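Local atomic coordinates of uncharacterized protein AF_1514 (Archaeoglobus fulgidus DSM 4304, PDB entry 3C0F), a protein that is of unknown function but adopts a hot dog fold, in which an antiparallel beta sheet wraps around a helix. Residues Trp59-Ala63 with Phe77-Phe81. Coordinates in Å, arbitrary orientation, origin at the centre of the assembly. Residues are numbered along the deposited sequence.
Sequences WEVYA and FEFYF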
loop_
_atom_site.group_PDB
_atom_site.type_symbol
_atom_site.label_atom_id
_atom_site.label_comp_id
_atom_site.label_asym_id
_atom_site.label_seq_id
_atom_site.Cartn_x
_atom_site.Cartn_y
_atom_site.Cartn_z
ATOM N N TRP A 59 -3.879 6.801 -19.757
ATOM C CA TRP A 59 -2.638 6.328 -19.131
ATOM C C TRP A 59 -2.814 4.918 -18.556
ATOM O O TRP A 59 -1.870 4.126 -18.541
ATOM C CB TRP A 59 -2.179 7.294 -18.032
ATOM C CG TRP A 59 -3.208 7.482 -16.969
ATOM C CD1 TRP A 59 -3.353 6.748 -15.827
ATOM C CD2 TRP A 59 -4.258 8.454 -16.957
ATOM N NE1 TRP A 59 -4.426 7.203 -15.105
ATOM C CE2 TRP A 59 -5.002 8.249 -15.775
ATOM C CE3 TRP A 59 -4.646 9.479 -17.834
ATOM C CZ2 TRP A 59 -6.110 9.032 -15.441
ATOM C CZ3 TRP A 59 -5.746 10.259 -17.501
ATOM C CH2 TRP A 59 -6.466 10.030 -16.312
ATOM N N GLU A 60 -4.024 4.621 -18.084
ATOM C CA GLU A 60 -4.345 3.308 -17.536
ATOM C C GLU A 60 -4.552 2.291 -18.657
ATOM O O GLU A 60 -4.040 1.171 -18.588
ATOM C CB GLU A 60 -5.574 3.388 -16.627
ATOM C CG GLU A 60 -5.936 2.071 -15.953
ATOM C CD GLU A 60 -6.865 2.249 -14.766
ATOM O OE1 GLU A 60 -7.746 3.134 -14.811
ATOM O OE2 GLU A 60 -6.713 1.496 -13.784
ATOM N N VAL A 61 -5.298 2.693 -19.686
ATOM C CA VAL A 61 -5.513 1.859 -20.870
ATOM C C VAL A 61 -4.172 1.475 -21.503
ATOM O O VAL A 61 -3.942 0.304 -21.814
ATOM C CB VAL A 61 -6.435 2.559 -21.908
ATOM C CG1 VAL A 61 -6.646 1.676 -23.136
ATOM C CG2 VAL A 61 -7.779 2.917 -21.276
ATOM N N TYR A 62 -3.291 2.464 -21.664
ATOM C CA TYR A 62 -1.939 2.251 -22.186
ATOM C C TYR A 62 -1.192 1.175 -21.397
ATOM O O TYR A 62 -0.642 0.238 -21.980
ATOM C CB TYR A 62 -1.145 3.566 -22.178
ATOM C CG TYR A 62 0.336 3.406 -22.462
ATOM C CD1 TYR A 62 0.804 3.306 -23.771
ATOM C CD2 TYR A 62 1.269 3.359 -21.422
ATOM C CE1 TYR A 62 2.161 3.154 -24.039
ATOM C CE2 TYR A 62 2.629 3.210 -21.681
ATOM C CZ TYR A 62 3.066 3.109 -22.993
ATOM O OH TYR A 62 4.406 2.968 -23.270
ATOM N N ALA A 63 -1.183 1.322 -20.073
ATOM C CA ALA A 63 -0.487 0.399 -19.182
ATOM C C ALA A 63 -1.070 -1.014 -19.253
ATOM O O ALA A 63 -0.329 -1.990 -19.363
ATOM C CB ALA A 63 -0.517 0.926 -17.759
ATOM N N PHE A 77 -0.734 10.589 -6.677
ATOM C CA PHE A 77 -0.121 9.944 -7.845
ATOM C C PHE A 77 -0.531 8.480 -7.972
ATOM O O PHE A 77 -0.655 7.778 -6.969
ATOM C CB PHE A 77 1.408 10.046 -7.777
ATOM C CG PHE A 77 1.926 11.456 -7.748
ATOM C CD1 PHE A 77 2.155 12.150 -8.935
ATOM C CD2 PHE A 77 2.189 12.091 -6.534
ATOM C CE1 PHE A 77 2.635 13.463 -8.916
ATOM C CE2 PHE A 77 2.670 13.406 -6.503
ATOM C CZ PHE A 77 2.889 14.092 -7.696
ATOM N N GLU A 78 -0.750 8.030 -9.206
ATOM C CA GLU A 78 -0.970 6.608 -9.481
ATOM C C GLU A 78 0.096 6.120 -10.446
ATOM O O GLU A 78 0.355 6.755 -11.471
ATOM C CB GLU A 78 -2.368 6.328 -10.050
ATOM C CG GLU A 78 -3.524 6.866 -9.215
ATOM C CD GLU A 78 -3.962 8.242 -9.672
ATOM O OE1 GLU A 78 -4.135 8.430 -10.894
ATOM O OE2 GLU A 78 -4.134 9.134 -8.814
ATOM N N PHE A 79 0.712 4.995 -10.099
ATOM C CA PHE A 79 1.774 4.399 -10.899
ATOM C C PHE A 79 1.348 3.009 -11.347
ATOM O O PHE A 79 0.913 2.198 -10.535
ATOM C CB PHE A 79 3.064 4.295 -10.080
ATOM C CG PHE A 79 3.601 5.620 -9.624
ATOM C CD1 PHE A 79 4.495 6.326 -10.416
ATOM C CD2 PHE A 79 3.215 6.161 -8.397
ATOM C CE1 PHE A 79 4.999 7.561 -10.001
ATOM C CE2 PHE A 79 3.713 7.397 -7.972
ATOM C CZ PHE A 79 4.601 8.098 -8.778
ATOM N N TYR A 80 1.481 2.741 -12.641
ATOM C CA TYR A 80 1.112 1.443 -13.191
ATOM C C TYR A 80 2.361 0.682 -13.627
ATOM O O TYR A 80 3.097 1.132 -14.514
ATOM C CB TYR A 80 0.119 1.615 -14.345
ATOM C CG TYR A 80 -1.203 2.207 -13.908
ATOM C CD1 TYR A 80 -2.274 1.384 -13.558
ATOM C CD2 TYR A 80 -1.379 3.590 -13.825
ATOM C CE1 TYR A 80 -3.492 1.926 -13.143
ATOM C CE2 TYR A 80 -2.589 4.141 -13.412
ATOM C CZ TYR A 80 -3.637 3.302 -13.071
ATOM O OH TYR A 80 -4.834 3.843 -12.662
ATOM N N PHE A 81 2.587 -0.466 -12.986
ATOM C CA PHE A 81 3.762 -1.305 -13.223
ATOM C C PHE A 81 3.410 -2.627 -13.897
ATOM O O PHE A 81 2.353 -3.206 -13.628
ATOM C CB PHE A 81 4.427 -1.677 -11.891
ATOM C CG PHE A 81 5.111 -0.541 -11.186
ATOM C CD1 PHE A 81 6.455 -0.261 -11.430
ATOM C CD2 PHE A 81 4.432 0.214 -10.234
ATOM C CE1 PHE A 81 7.102 0.781 -10.755
ATOM C CE2 PHE A 81 5.068 1.256 -9.556
ATOM C CZ PHE A 81 6.409 1.537 -9.815
HETATM O O HOH W 1 -5.159 6.498 -12.518
#
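Where a helix packs on a sheet, side chains fill the space between them; here Tyr80 does most of this, with 98 Å² of its surface buried. The axes of helix segment 59-63 and strand segment 77-81 run nearly parallel, 15° apart, and approach to 9.1 Å, a gap that the tyrosine spans. At its root, Ala63 points back toward the strand, and its CB meets Tyr80 CB at 3.5 Å; Ala63 CA and Tyr80 CA are 6.3 Å apart. One helical turn earlier, Trp59 brings its indole against the far part of the tyrosine ring, an apolar contact with Trp59 CD1 lying 3.6 Å from Tyr80 CE2. The five-membered ring of Trp59 and the Tyr80 ring are oblique, planes at 50° and centroids 5.8 Å apart. Glu60 extends alongside, its OE2 3.2 Å from Tyr80 OH.

Beyond the rings the contact becomes polar through a single water. It accepts a hydrogen bond from Trp59 NE1 (2.8 Å), donates one to Glu78 OE1 (2.7 Å) and is hydrogen-bonded to Tyr80 OH (2.7 Å), bridging helix and strand. Glu78 also hydrogen-bonds through OE2 to Ser42 OG and through OE1 to His40 ND1, and His40 stacks on the Trp59 ring.

Alternation along the strand divides its neighbours: Glu78 and Tyr80 point toward helix 58-65, whereas Phe79 points away and packs on helix 17-23. This is helix-on-sheet packing within the hot dog fold: strand 77-84, paired with strands 33-41 and 73-74 of the antiparallel sheet, has helix 58-65 on one face and helix 17-23 on the other.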